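Local coordinates for protein malate dehydrogenase (Pyrococcus horikoshii, PDB 1V9N) that catalyses the NAD-dependent, reversible oxidation of (S)-malate to oxaloacetate as a homodimeric enzyme of the LDH2/MDH2 oxidoreductase family, at residues S147-S151 with M251-G257; I164-N168 with T263-Y267; A122-Y128 with S276-F282. The contacts are given in a common frame with arbitrary orientation. Numbering follows the deposited sequence.

Interaction 1: residues S147-S151 with M251-G257; sequences SMTNS and MVDILSG. With NDP (NADPH dihydro-nicotinamide-adenine-dinucleotide phosphate), chain B.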
loop_
_atom_site.group_PDB
_atom_site.type_symbol
_atom_site.label_atom_id
_atom_site.label_comp_id
_atom_site.label_asym_id
_atom_site.label_seq_id
_atom_site.Cartn_x
_atom_site.Cartn_y
_atom_site.Cartn_z
ATOM N N SER A 147 8.980 -1.665 -4.075
ATOM C CA SER A 147 9.462 -2.989 -3.722
ATOM C C SER A 147 8.746 -3.519 -2.493
ATOM O O SER A 147 8.419 -2.767 -1.580
ATOM C CB SER A 147 10.966 -2.979 -3.466
ATOM O OG SER A 147 11.419 -4.304 -3.256
HETATM N N MSE A 148 8.500 -4.825 -2.488
HETATM C CA MSE A 148 7.829 -5.497 -1.384
HETATM C C MSE A 148 8.459 -6.871 -1.253
HETATM O O MSE A 148 9.103 -7.365 -2.188
HETATM C CB MSE A 148 6.341 -5.707 -1.681
HETATM C CG MSE A 148 5.529 -4.467 -1.974
HETATM SE SE MSE A 148 3.752 -4.992 -2.605
HETATM C CE MSE A 148 3.263 -3.322 -3.468
ATOM N N THR A 149 8.251 -7.490 -0.096
ATOM C CA THR A 149 8.765 -8.822 0.173
ATOM C C THR A 149 7.950 -9.431 1.307
ATOM O O THR A 149 7.478 -8.720 2.193
ATOM C CB THR A 149 10.251 -8.783 0.608
ATOM O OG1 THR A 149 10.726 -10.122 0.796
ATOM C CG2 THR A 149 10.414 -8.011 1.921
ATOM N N ASN A 150 7.756 -10.744 1.270
ATOM C CA ASN A 150 7.036 -11.385 2.349
ATOM C C ASN A 150 8.119 -11.861 3.314
ATOM O O ASN A 150 9.311 -11.602 3.094
ATOM C CB ASN A 150 6.162 -12.542 1.836
ATOM C CG ASN A 150 6.951 -13.621 1.137
ATOM O OD1 ASN A 150 8.181 -13.610 1.127
ATOM N ND2 ASN A 150 6.242 -14.575 0.552
ATOM N N SER A 151 7.728 -12.530 4.389
ATOM C CA SER A 151 8.717 -12.986 5.354
ATOM C C SER A 151 8.178 -14.104 6.228
ATOM O O SER A 151 7.116 -14.665 5.956
ATOM C CB SER A 151 9.153 -11.814 6.235
ATOM O OG SER A 151 8.061 -11.324 6.998
HETATM N N MSE A 251 -1.801 -8.095 0.719
HETATM C CA MSE A 251 -1.529 -7.543 -0.600
HETATM C C MSE A 251 -0.105 -7.931 -0.978
HETATM O O MSE A 251 0.148 -8.409 -2.080
HETATM C CB MSE A 251 -1.659 -6.015 -0.569
HETATM C CG MSE A 251 -1.248 -5.328 -1.860
HETATM SE SE MSE A 251 -1.499 -3.403 -1.775
HETATM C CE MSE A 251 0.172 -2.930 -0.968
ATOM N N VAL A 252 0.824 -7.736 -0.047
ATOM C CA VAL A 252 2.222 -8.077 -0.284
ATOM C C VAL A 252 2.406 -9.557 -0.635
ATOM O O VAL A 252 3.110 -9.888 -1.591
ATOM C CB VAL A 252 3.093 -7.752 0.948
ATOM C CG1 VAL A 252 4.503 -8.302 0.754
ATOM C CG2 VAL A 252 3.134 -6.259 1.176
ATOM N N ASP A 253 1.781 -10.443 0.139
ATOM C CA ASP A 253 1.894 -11.883 -0.103
ATOM C C ASP A 253 1.230 -12.307 -1.413
ATOM O O ASP A 253 1.685 -13.234 -2.080
ATOM C CB ASP A 253 1.274 -12.676 1.053
ATOM C CG ASP A 253 2.319 -13.303 1.963
ATOM O OD1 ASP A 253 3.294 -13.898 1.448
ATOM O OD2 ASP A 253 2.158 -13.218 3.193
ATOM N N ILE A 254 0.146 -11.637 -1.774
ATOM C CA ILE A 254 -0.553 -11.960 -3.006
ATOM C C ILE A 254 0.307 -11.552 -4.206
ATOM O O ILE A 254 0.449 -12.312 -5.162
ATOM C CB ILE A 254 -1.924 -11.241 -3.060
ATOM C CG1 ILE A 254 -2.855 -11.837 -2.001
ATOM C CG2 ILE A 254 -2.542 -11.371 -4.452
ATOM C CD1 ILE A 254 -4.177 -11.092 -1.839
ATOM N N LEU A 255 0.902 -10.364 -4.136
ATOM C CA LEU A 255 1.738 -9.867 -5.227
ATOM C C LEU A 255 3.099 -10.553 -5.290
ATOM O O LEU A 255 3.681 -10.701 -6.366
ATOM C CB LEU A 255 1.921 -8.349 -5.102
ATOM C CG LEU A 255 0.637 -7.522 -5.272
ATOM C CD1 LEU A 255 0.920 -6.047 -4.991
ATOM C CD2 LEU A 255 0.095 -7.701 -6.680
ATOM N N SER A 256 3.599 -10.981 -4.135
ATOM C CA SER A 256 4.893 -11.641 -4.054
ATOM C C SER A 256 4.817 -13.166 -4.093
ATOM O O SER A 256 5.231 -13.790 -5.061
ATOM C CB SER A 256 5.615 -11.224 -2.766
ATOM O OG SER A 256 5.818 -9.823 -2.717
ATOM N N GLY A 257 4.286 -13.753 -3.025
ATOM C CA GLY A 257 4.214 -15.199 -2.917
ATOM C C GLY A 257 3.226 -15.962 -3.772
ATOM O O GLY A 257 3.594 -16.974 -4.376
HETATM P PA NDP B . 9.757 3.082 10.417
HETATM O O1A NDP B . 11.095 3.274 10.922
HETATM O O2A NDP B . 8.525 3.222 11.271
HETATM O O5B NDP B . 9.603 4.055 9.105
HETATM C C5B NDP B . 8.388 4.088 8.333
HETATM C C4B NDP B . 8.655 5.080 7.185
HETATM O O4B NDP B . 8.152 6.338 7.670
HETATM C C3B NDP B . 10.078 5.331 6.770
HETATM O O3B NDP B . 10.097 5.496 5.320
HETATM C C2B NDP B . 10.513 6.581 7.449
HETATM O O2B NDP B . 11.579 7.333 6.845
HETATM C C1B NDP B . 9.204 7.297 7.582
HETATM N N9A NDP B . 9.064 8.140 8.801
HETATM C C8A NDP B . 9.522 7.896 10.127
HETATM N N7A NDP B . 9.178 8.874 10.933
HETATM C C5A NDP B . 8.490 9.779 10.176
HETATM C C6A NDP B . 7.849 11.033 10.434
HETATM N N6A NDP B . 7.851 11.547 11.669
HETATM N N1A NDP B . 7.225 11.710 9.408
HETATM C C2A NDP B . 7.214 11.189 8.138
HETATM N N3A NDP B . 7.785 10.015 7.795
HETATM C C4A NDP B . 8.413 9.351 8.867
HETATM O O3 NDP B . 9.570 1.720 9.655
HETATM P PN NDP B . 9.598 0.166 9.972
HETATM O O1N NDP B . 8.265 -0.319 9.628
HETATM O O2N NDP B . 10.009 0.127 11.417
HETATM O O5D NDP B . 10.740 -0.325 8.979
HETATM C C5D NDP B . 11.788 -1.252 9.381
HETATM C C4D NDP B . 12.757 -1.547 8.172
HETATM O O4D NDP B . 12.850 -2.956 8.066
HETATM C C3D NDP B . 12.307 -1.060 6.772
HETATM O O3D NDP B . 13.452 -0.516 6.103
HETATM C C2D NDP B . 11.717 -2.281 6.087
HETATM O O2D NDP B . 11.840 -2.200 4.683
HETATM C C1D NDP B . 12.537 -3.419 6.750
HETATM N N1N NDP B . 11.808 -4.711 6.859
HETATM C C2N NDP B . 12.329 -5.796 6.100
HETATM C C3N NDP B . 11.629 -7.067 6.209
HETATM C C7N NDP B . 12.123 -8.227 5.459
HETATM O O7N NDP B . 11.586 -9.341 5.505
HETATM N N7N NDP B . 13.219 -8.115 4.661
HETATM C C4N NDP B . 10.486 -7.142 7.061
HETATM C C5N NDP B . 9.991 -6.068 7.788
HETATM C C6N NDP B . 10.654 -4.846 7.696
HETATM P P2B NDP B . 13.069 7.324 7.287
HETATM O O1X NDP B . 13.428 8.748 7.192
HETATM O O2X NDP B . 13.876 6.490 6.343
HETATM O O3X NDP B . 13.181 6.797 8.714
#

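Interaction 2: residues I164-N168 with T263-Y267; sequences ILGTN and TWSKY. With NDP (NADPH dihydro-nicotinamide-adenine-dinucleotide phosphate), chain B.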
loop_
_atom_site.group_PDB
_atom_site.type_symbol
_atom_site.label_atom_id
_atom_site.label_comp_id
_atom_site.label_asym_id
_atom_site.label_seq_id
_atom_site.Cartn_x
_atom_site.Cartn_y
_atom_site.Cartn_z
ATOM N N ILE A 164 0.880 -15.789 11.771
ATOM C CA ILE A 164 0.628 -16.361 10.455
ATOM C C ILE A 164 1.028 -15.458 9.302
ATOM O O ILE A 164 1.414 -15.948 8.243
ATOM C CB ILE A 164 -0.857 -16.783 10.312
ATOM C CG1 ILE A 164 -1.043 -18.161 10.951
ATOM C CG2 ILE A 164 -1.282 -16.797 8.847
ATOM C CD1 ILE A 164 -2.362 -18.806 10.652
ATOM N N LEU A 165 0.945 -14.147 9.512
ATOM C CA LEU A 165 1.298 -13.181 8.475
ATOM C C LEU A 165 2.716 -12.645 8.666
ATOM O O LEU A 165 3.240 -12.624 9.783
ATOM C CB LEU A 165 0.311 -12.011 8.496
ATOM C CG LEU A 165 -1.180 -12.361 8.429
ATOM C CD1 LEU A 165 -1.994 -11.093 8.589
ATOM C CD2 LEU A 165 -1.499 -13.044 7.109
ATOM N N GLY A 166 3.332 -12.200 7.575
ATOM C CA GLY A 166 4.674 -11.654 7.670
ATOM C C GLY A 166 4.634 -10.158 7.923
ATOM O O GLY A 166 3.580 -9.536 7.804
ATOM N N THR A 167 5.773 -9.578 8.285
ATOM C CA THR A 167 5.844 -8.145 8.531
ATOM C C THR A 167 5.848 -7.407 7.188
ATOM O O THR A 167 5.834 -6.176 7.123
ATOM C CB THR A 167 7.081 -7.796 9.373
ATOM O OG1 THR A 167 8.219 -8.517 8.887
ATOM C CG2 THR A 167 6.834 -8.173 10.832
ATOM N N ASN A 168 5.865 -8.208 6.130
ATOM C CA ASN A 168 5.799 -7.776 4.735
ATOM C C ASN A 168 5.821 -6.274 4.484
ATOM O O ASN A 168 4.778 -5.627 4.413
ATOM C CB ASN A 168 4.545 -8.394 4.125
ATOM C CG ASN A 168 4.473 -9.888 4.369
ATOM O OD1 ASN A 168 5.443 -10.492 4.831
ATOM N ND2 ASN A 168 3.339 -10.495 4.053
ATOM N N THR A 263 5.448 -18.945 -2.363
ATOM C CA THR A 263 4.639 -19.320 -1.206
ATOM C C THR A 263 4.374 -18.091 -0.346
ATOM O O THR A 263 5.045 -17.068 -0.497
ATOM C CB THR A 263 5.323 -20.422 -0.349
ATOM O OG1 THR A 263 4.355 -20.996 0.535
ATOM C CG2 THR A 263 6.460 -19.850 0.483
ATOM N N TRP A 264 3.395 -18.178 0.549
ATOM C CA TRP A 264 3.101 -17.041 1.400
ATOM C C TRP A 264 3.781 -17.157 2.766
ATOM O O TRP A 264 4.304 -18.211 3.129
ATOM C CB TRP A 264 1.582 -16.830 1.528
ATOM C CG TRP A 264 0.812 -17.973 2.107
ATOM C CD1 TRP A 264 0.608 -19.191 1.543
ATOM C CD2 TRP A 264 0.135 -17.990 3.369
ATOM N NE1 TRP A 264 -0.157 -19.974 2.374
ATOM C CE2 TRP A 264 -0.463 -19.260 3.503
ATOM C CE3 TRP A 264 -0.031 -17.053 4.397
ATOM C CZ2 TRP A 264 -1.212 -19.623 4.629
ATOM C CZ3 TRP A 264 -0.778 -17.412 5.518
ATOM C CH2 TRP A 264 -1.360 -18.687 5.620
ATOM N N SER A 265 3.790 -16.049 3.499
ATOM C CA SER A 265 4.444 -15.944 4.800
ATOM C C SER A 265 4.459 -17.158 5.723
ATOM O O SER A 265 5.521 -17.562 6.206
ATOM C CB SER A 265 3.872 -14.747 5.549
ATOM O OG SER A 265 4.139 -13.567 4.815
ATOM N N LYS A 266 3.291 -17.732 5.974
ATOM C CA LYS A 266 3.196 -18.883 6.856
ATOM C C LYS A 266 4.215 -19.972 6.527
ATOM O O LYS A 266 4.731 -20.634 7.423
ATOM C CB LYS A 266 1.779 -19.464 6.801
ATOM C CG LYS A 266 1.564 -20.647 7.730
ATOM C CD LYS A 266 0.167 -21.215 7.581
ATOM C CE LYS A 266 0.006 -22.497 8.397
ATOM N NZ LYS A 266 -1.348 -23.089 8.212
ATOM N N TYR A 267 4.521 -20.143 5.244
ATOM C CA TYR A 267 5.455 -21.181 4.830
ATOM C C TYR A 267 6.874 -20.739 4.500
ATOM O O TYR A 267 7.679 -21.537 4.024
ATOM C CB TYR A 267 4.844 -21.962 3.667
ATOM C CG TYR A 267 3.580 -22.674 4.088
ATOM C CD1 TYR A 267 3.639 -23.862 4.816
ATOM C CD2 TYR A 267 2.325 -22.117 3.836
ATOM C CE1 TYR A 267 2.477 -24.477 5.289
ATOM C CE2 TYR A 267 1.158 -22.721 4.305
ATOM C CZ TYR A 267 1.241 -23.897 5.031
ATOM O OH TYR A 267 0.096 -24.491 5.507
HETATM P PA NDP B . 9.757 3.082 10.417
HETATM O O1A NDP B . 11.095 3.274 10.922
HETATM O O2A NDP B . 8.525 3.222 11.271
HETATM O O5B NDP B . 9.603 4.055 9.105
HETATM C C5B NDP B . 8.388 4.088 8.333
HETATM C C4B NDP B . 8.655 5.080 7.185
HETATM O O4B NDP B . 8.152 6.338 7.670
HETATM C C3B NDP B . 10.078 5.331 6.770
HETATM O O3B NDP B . 10.097 5.496 5.320
HETATM C C2B NDP B . 10.513 6.581 7.449
HETATM O O2B NDP B . 11.579 7.333 6.845
HETATM C C1B NDP B . 9.204 7.297 7.582
HETATM N N9A NDP B . 9.064 8.140 8.801
HETATM C C8A NDP B . 9.522 7.896 10.127
HETATM N N7A NDP B . 9.178 8.874 10.933
HETATM C C5A NDP B . 8.490 9.779 10.176
HETATM C C6A NDP B . 7.849 11.033 10.434
HETATM N N6A NDP B . 7.851 11.547 11.669
HETATM N N1A NDP B . 7.225 11.710 9.408
HETATM C C2A NDP B . 7.214 11.189 8.138
HETATM N N3A NDP B . 7.785 10.015 7.795
HETATM C C4A NDP B . 8.413 9.351 8.867
HETATM O O3 NDP B . 9.570 1.720 9.655
HETATM P PN NDP B . 9.598 0.166 9.972
HETATM O O1N NDP B . 8.265 -0.319 9.628
HETATM O O2N NDP B . 10.009 0.127 11.417
HETATM O O5D NDP B . 10.740 -0.325 8.979
HETATM C C5D NDP B . 11.788 -1.252 9.381
HETATM C C4D NDP B . 12.757 -1.547 8.172
HETATM O O4D NDP B . 12.850 -2.956 8.066
HETATM C C3D NDP B . 12.307 -1.060 6.772
HETATM O O3D NDP B . 13.452 -0.516 6.103
HETATM C C2D NDP B . 11.717 -2.281 6.087
HETATM O O2D NDP B . 11.840 -2.200 4.683
HETATM C C1D NDP B . 12.537 -3.419 6.750
HETATM N N1N NDP B . 11.808 -4.711 6.859
HETATM C C2N NDP B . 12.329 -5.796 6.100
HETATM C C3N NDP B . 11.629 -7.067 6.209
HETATM C C7N NDP B . 12.123 -8.227 5.459
HETATM O O7N NDP B . 11.586 -9.341 5.505
HETATM N N7N NDP B . 13.219 -8.115 4.661
HETATM C C4N NDP B . 10.486 -7.142 7.061
HETATM C C5N NDP B . 9.991 -6.068 7.788
HETATM C C6N NDP B . 10.654 -4.846 7.696
HETATM P P2B NDP B . 13.069 7.324 7.287
HETATM O O1X NDP B . 13.428 8.748 7.192
HETATM O O2X NDP B . 13.876 6.490 6.343
HETATM O O3X NDP B . 13.181 6.797 8.714
#

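Interaction 3: residues A122-Y128 with S276-F282; sequences ARNSNHY and SNVCHFF. With NDP (NADPH dihydro-nicotinamide-adenine-dinucleotide phosphate), chain B.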
loop_
_atom_site.group_PDB
_atom_site.type_symbol
_atom_site.label_atom_id
_atom_site.label_comp_id
_atom_site.label_asym_id
_atom_site.label_seq_id
_atom_site.Cartn_x
_atom_site.Cartn_y
_atom_site.Cartn_z
ATOM N N ALA A 122 9.847 -12.189 -7.937
ATOM C CA ALA A 122 10.770 -13.285 -7.705
ATOM C C ALA A 122 10.319 -14.228 -6.603
ATOM O O ALA A 122 9.721 -13.811 -5.617
ATOM C CB ALA A 122 12.162 -12.724 -7.376
ATOM N N ARG A 123 10.590 -15.513 -6.798
ATOM C CA ARG A 123 10.266 -16.522 -5.800
ATOM C C ARG A 123 11.564 -17.266 -5.552
ATOM O O ARG A 123 12.567 -17.023 -6.233
ATOM C CB ARG A 123 9.213 -17.504 -6.321
ATOM C CG ARG A 123 9.729 -18.415 -7.427
ATOM C CD ARG A 123 8.637 -19.330 -7.943
ATOM N NE ARG A 123 9.134 -20.234 -8.980
ATOM C CZ ARG A 123 8.403 -20.651 -10.008
ATOM N NH1 ARG A 123 7.149 -20.240 -10.131
ATOM N NH2 ARG A 123 8.917 -21.484 -10.904
ATOM N N ASN A 124 11.539 -18.175 -4.584
ATOM C CA ASN A 124 12.699 -18.986 -4.234
ATOM C C ASN A 124 13.939 -18.144 -3.955
ATOM O O ASN A 124 15.034 -18.431 -4.445
ATOM C CB ASN A 124 12.978 -20.005 -5.346
ATOM C CG ASN A 124 13.922 -21.112 -4.898
ATOM O OD1 ASN A 124 14.046 -21.385 -3.706
ATOM N ND2 ASN A 124 14.578 -21.764 -5.854
ATOM N N SER A 125 13.755 -17.105 -3.147
ATOM C CA SER A 125 14.837 -16.209 -2.770
ATOM C C SER A 125 15.066 -16.298 -1.251
ATOM O O SER A 125 14.613 -17.241 -0.600
ATOM C CB SER A 125 14.478 -14.774 -3.177
ATOM O OG SER A 125 15.531 -13.867 -2.893
ATOM N N ASN A 126 15.764 -15.312 -0.695
ATOM C CA ASN A 126 16.066 -15.271 0.732
ATOM C C ASN A 126 15.867 -13.854 1.263
ATOM O O ASN A 126 15.605 -12.937 0.490
ATOM C CB ASN A 126 17.515 -15.732 0.973
ATOM C CG ASN A 126 17.633 -17.241 1.104
ATOM O OD1 ASN A 126 17.152 -17.822 2.082
ATOM N ND2 ASN A 126 18.254 -17.886 0.116
ATOM N N HIS A 127 15.996 -13.676 2.576
ATOM C CA HIS A 127 15.815 -12.361 3.198
ATOM C C HIS A 127 16.674 -11.326 2.476
ATOM O O HIS A 127 17.880 -11.518 2.339
ATOM C CB HIS A 127 16.201 -12.443 4.676
ATOM C CG HIS A 127 16.064 -11.149 5.419
ATOM N ND1 HIS A 127 17.110 -10.264 5.571
ATOM C CD2 HIS A 127 15.010 -10.603 6.069
ATOM C CE1 HIS A 127 16.706 -9.229 6.287
ATOM N NE2 HIS A 127 15.437 -9.410 6.602
ATOM N N TYR A 128 16.069 -10.232 2.016
ATOM C CA TYR A 128 16.850 -9.236 1.288
ATOM C C TYR A 128 17.127 -7.889 1.961
ATOM O O TYR A 128 17.429 -6.908 1.290
ATOM C CB TYR A 128 16.254 -9.016 -0.117
ATOM C CG TYR A 128 14.973 -8.185 -0.248
ATOM C CD1 TYR A 128 14.438 -7.470 0.829
ATOM C CD2 TYR A 128 14.349 -8.051 -1.495
ATOM C CE1 TYR A 128 13.317 -6.636 0.664
ATOM C CE2 TYR A 128 13.239 -7.219 -1.668
ATOM C CZ TYR A 128 12.730 -6.512 -0.589
ATOM O OH TYR A 128 11.664 -5.651 -0.781
ATOM N N SER A 276 13.909 -21.609 1.704
ATOM C CA SER A 276 13.252 -20.601 2.542
ATOM C C SER A 276 12.050 -20.048 1.779
ATOM O O SER A 276 11.008 -19.743 2.361
ATOM C CB SER A 276 14.208 -19.461 2.879
ATOM O OG SER A 276 15.303 -19.927 3.649
ATOM N N ASN A 277 12.227 -19.925 0.471
ATOM C CA ASN A 277 11.202 -19.445 -0.441
ATOM C C ASN A 277 10.656 -18.052 -0.122
ATOM O O ASN A 277 9.445 -17.836 -0.095
ATOM C CB ASN A 277 10.065 -20.474 -0.517
ATOM C CG ASN A 277 9.395 -20.513 -1.885
ATOM O OD1 ASN A 277 9.866 -19.893 -2.841
ATOM N ND2 ASN A 277 8.294 -21.256 -1.985
ATOM N N VAL A 278 11.554 -17.107 0.135
ATOM C CA VAL A 278 11.133 -15.735 0.377
ATOM C C VAL A 278 10.825 -15.217 -1.027
ATOM O O VAL A 278 11.542 -15.542 -1.977
ATOM C CB VAL A 278 12.259 -14.875 0.989
ATOM C CG1 VAL A 278 11.786 -13.440 1.132
ATOM C CG2 VAL A 278 12.662 -15.426 2.349
ATOM N N CYS A 279 9.759 -14.438 -1.167
ATOM C CA CYS A 279 9.386 -13.913 -2.474
ATOM C C CYS A 279 9.375 -12.389 -2.466
ATOM O O CYS A 279 9.105 -11.774 -1.438
ATOM C CB CYS A 279 8.016 -14.463 -2.884
ATOM S SG CYS A 279 7.962 -16.296 -3.030
ATOM N N HIS A 280 9.673 -11.785 -3.615
ATOM C CA HIS A 280 9.718 -10.330 -3.715
ATOM C C HIS A 280 8.895 -9.796 -4.882
ATOM O O HIS A 280 8.592 -10.519 -5.832
ATOM C CB HIS A 280 11.158 -9.839 -3.911
ATOM C CG HIS A 280 12.180 -10.562 -3.090
ATOM N ND1 HIS A 280 12.070 -10.720 -1.724
ATOM C CD2 HIS A 280 13.361 -11.125 -3.439
ATOM C CE1 HIS A 280 13.138 -11.349 -1.270
ATOM N NE2 HIS A 280 13.937 -11.607 -2.290
ATOM N N PHE A 281 8.561 -8.513 -4.800
ATOM C CA PHE A 281 7.800 -7.815 -5.835
ATOM C C PHE A 281 8.570 -6.533 -6.152
ATOM O O PHE A 281 8.946 -5.795 -5.244
ATOM C CB PHE A 281 6.401 -7.448 -5.321
ATOM C CG PHE A 281 5.592 -6.616 -6.288
ATOM C CD1 PHE A 281 4.841 -7.219 -7.291
ATOM C CD2 PHE A 281 5.598 -5.225 -6.200
ATOM C CE1 PHE A 281 4.104 -6.453 -8.195
ATOM C CE2 PHE A 281 4.866 -4.446 -7.099
ATOM C CZ PHE A 281 4.115 -5.064 -8.100
ATOM N N PHE A 282 8.817 -6.280 -7.433
ATOM C CA PHE A 282 9.530 -5.076 -7.852
ATOM C C PHE A 282 8.739 -4.419 -8.970
ATOM O O PHE A 282 8.279 -5.087 -9.902
ATOM C CB PHE A 282 10.935 -5.423 -8.359
ATOM C CG PHE A 282 11.764 -6.195 -7.368
ATOM C CD1 PHE A 282 12.402 -5.546 -6.313
ATOM C CD2 PHE A 282 11.879 -7.580 -7.469
ATOM C CE1 PHE A 282 13.139 -6.266 -5.373
ATOM C CE2 PHE A 282 12.613 -8.310 -6.534
ATOM C CZ PHE A 282 13.245 -7.649 -5.484
HETATM P PA NDP B . 9.757 3.082 10.417
HETATM O O1A NDP B . 11.095 3.274 10.922
HETATM O O2A NDP B . 8.525 3.222 11.271
HETATM O O5B NDP B . 9.603 4.055 9.105
HETATM C C5B NDP B . 8.388 4.088 8.333
HETATM C C4B NDP B . 8.655 5.080 7.185
HETATM O O4B NDP B . 8.152 6.338 7.670
HETATM C C3B NDP B . 10.078 5.331 6.770
HETATM O O3B NDP B . 10.097 5.496 5.320
HETATM C C2B NDP B . 10.513 6.581 7.449
HETATM O O2B NDP B . 11.579 7.333 6.845
HETATM C C1B NDP B . 9.204 7.297 7.582
HETATM N N9A NDP B . 9.064 8.140 8.801
HETATM C C8A NDP B . 9.522 7.896 10.127
HETATM N N7A NDP B . 9.178 8.874 10.933
HETATM C C5A NDP B . 8.490 9.779 10.176
HETATM C C6A NDP B . 7.849 11.033 10.434
HETATM N N6A NDP B . 7.851 11.547 11.669
HETATM N N1A NDP B . 7.225 11.710 9.408
HETATM C C2A NDP B . 7.214 11.189 8.138
HETATM N N3A NDP B . 7.785 10.015 7.795
HETATM C C4A NDP B . 8.413 9.351 8.867
HETATM O O3 NDP B . 9.570 1.720 9.655
HETATM P PN NDP B . 9.598 0.166 9.972
HETATM O O1N NDP B . 8.265 -0.319 9.628
HETATM O O2N NDP B . 10.009 0.127 11.417
HETATM O O5D NDP B . 10.740 -0.325 8.979
HETATM C C5D NDP B . 11.788 -1.252 9.381
HETATM C C4D NDP B . 12.757 -1.547 8.172
HETATM O O4D NDP B . 12.850 -2.956 8.066
HETATM C C3D NDP B . 12.307 -1.060 6.772
HETATM O O3D NDP B . 13.452 -0.516 6.103
HETATM C C2D NDP B . 11.717 -2.281 6.087
HETATM O O2D NDP B . 11.840 -2.200 4.683
HETATM C C1D NDP B . 12.537 -3.419 6.750
HETATM N N1N NDP B . 11.808 -4.711 6.859
HETATM C C2N NDP B . 12.329 -5.796 6.100
HETATM C C3N NDP B . 11.629 -7.067 6.209
HETATM C C7N NDP B . 12.123 -8.227 5.459
HETATM O O7N NDP B . 11.586 -9.341 5.505
HETATM N N7N NDP B . 13.219 -8.115 4.661
HETATM C C4N NDP B . 10.486 -7.142 7.061
HETATM C C5N NDP B . 9.991 -6.068 7.788
HETATM C C6N NDP B . 10.654 -4.846 7.696
HETATM P P2B NDP B . 13.069 7.324 7.287
HETATM O O1X NDP B . 13.428 8.748 7.192
HETATM O O2X NDP B . 13.876 6.490 6.343
HETATM O O3X NDP B . 13.181 6.797 8.714
HETATM O O HOH W 1 14.570 -19.997 -1.303
#

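Interaction 1: residues S147-S151 with M251-G257
A buried side-chain hydrogen bond closes one end of a largely apolar contact: Asn-150, just past the end of the strand, donates from ND2 to Asp-253 OD1 on the helix (3.2 Å). Both groups have further partners, Asn-150 OD1 accepting from the backbone N of Cys-279 and Asp-253 OD2 bonding to Ser-265 and Asn-168, so the buried carboxylate is met by several hydrogen-bond partners. The rest is mainly packing. Strand 147-149 crosses helix 251-257 almost at right angles (93°), with the axes 8.0 Å apart. Selenomethionine Met-148 points toward the helix and runs extended over it: its CB lies 4.0 Å from Val-252 CG1, its SE 3.9 Å from Leu-255 CD1, and its CE 4.0 Å from CE of Met-251, also a selenomethionine. Val-252 CG1 presses on the strand backbone too, 3.3 Å from Thr-149 O. Thr-149 turns its side chain the other way, where CG2 comes 3.9 Å from N7N of the NADPH carboxamide; Ser-151 CB lies 3.5 Å from O7N of the same group. The arrangement is that of a helix packed across a mixed beta-sheet, with the nicotinamide end of the cofactor pocket on the strand's other face.

Interaction 2: residues I164-N168 with T263-Y267
Ile-164 and Ser-265 account for most of the surface buried between these two loops, with Trp-264 next. Ile-164 meets the indole at its edge: CG2 lies near the ring plane, 3.4 Å from Trp-264 CZ3, a tight apolar contact. The backbone of Ile-164 also runs close to the turn that follows the tryptophan, its O lying 3.8 Å from Ser-265 CB and 3.4 Å from Lys-266 N, the latter at an angle too poor for a hydrogen bond. Tyr-267 N donates to Trp-264 O (2.9 Å), an i to i+3 bond that closes the turn running into the short 3-10 segment 266-267.

Ser-265 points its side chain at the opposing loop. Its OG is 3.2 Å from Gly-166 N and 3.3 Å from Asn-168 ND2, but its strongest partner is Asp-253 on helix 242-258; Asn-168 ND2 itself donates to Ser-249 O and Asp-253 OD2. Gly-166 leaves the space this approach needs, because a CB there would clash with Ser-265 OG.

Ile-164 and Leu-165 both face Val-155, forming a classic beta bulge. Past it, Thr-167 reaches the cofactor, with OG1 3.2 Å from C5N of the nicotinamide. The contact thus joins the loop between strands 144-149 and 170-174 to the one between helix 242-258 and strand 278-285. Leu-165 touches both that helix and Ile-307 of the second subunit, Trp-264 packs on Met-303 of the second subunit and Lys-266 forms a salt bridge with its Glu-306, placing the paired loops between helix 242-258 and helix 293-308 of the second subunit.

Interaction 3: residues A122-Y128 with S276-F282
Ala-122 forms an antiparallel hydrogen-bonded pair with His-280, its N donating to His-280 O (3.0 Å) and its O accepting from His-280 N (2.8 Å). Arg-123 passes Cys-279, CB to SG 3.7 Å, and its guanidinium leads away to Asp-91 and Ser-260. At Asn-124 the chain turns a corner, and its N donates to Asn-277 OD1 (3.0 Å). The second hydrogen-bonded pair, Ser-125 with Val-278 (Ser-125 N to Val-278 O 3.0 Å, Val-278 N to Ser-125 O 3.1 Å), is shifted by one residue: a beta bulge where strands 117-125 and 278-285 adjoin in the mixed sheet. Ser-125 OG also shares a 2.8 Å hydrogen bond with His-280 NE2. Val-278 CG2 lies 3.7 Å from Asn-126 C. His-127, whose ND1 is hydrogen-bonded to Tyr-63 OH, brings NE2 within 3.2 Å of N7N of the NADPH carboxamide. Tyr-128 makes an offset stack on His-280 (centroids 4.3 Å, planes at 23°), and its CE2 touches Phe-282 CE1 at 3.8 Å.

In the fold
The three contacts share one side of the chain, interactions 1 and 3 meeting in a common sheet: strands 144-149 and 278-285 are neighbours, with Met-148 O 2.9 Å from Phe-281 N, and Ser-147 OG lies 2.8 Å from Tyr-128 OH. Interaction 2 is joined to interaction 1 through Asp-253, whose OD2 is 2.6 Å from Ser-265 OG and 3.1 Å from Asn-168 ND2. The centres of interactions 1 and 2, and of 1 and 3, are about 9 Å apart; those of 2 and 3 are about 11 Å apart. Each contributes residues around the nicotinamide of one NADPH; the same cofactor is also hydrogen-bonded to His-243 and Lys-244 of the second subunit, so the pocket lies between the two subunits.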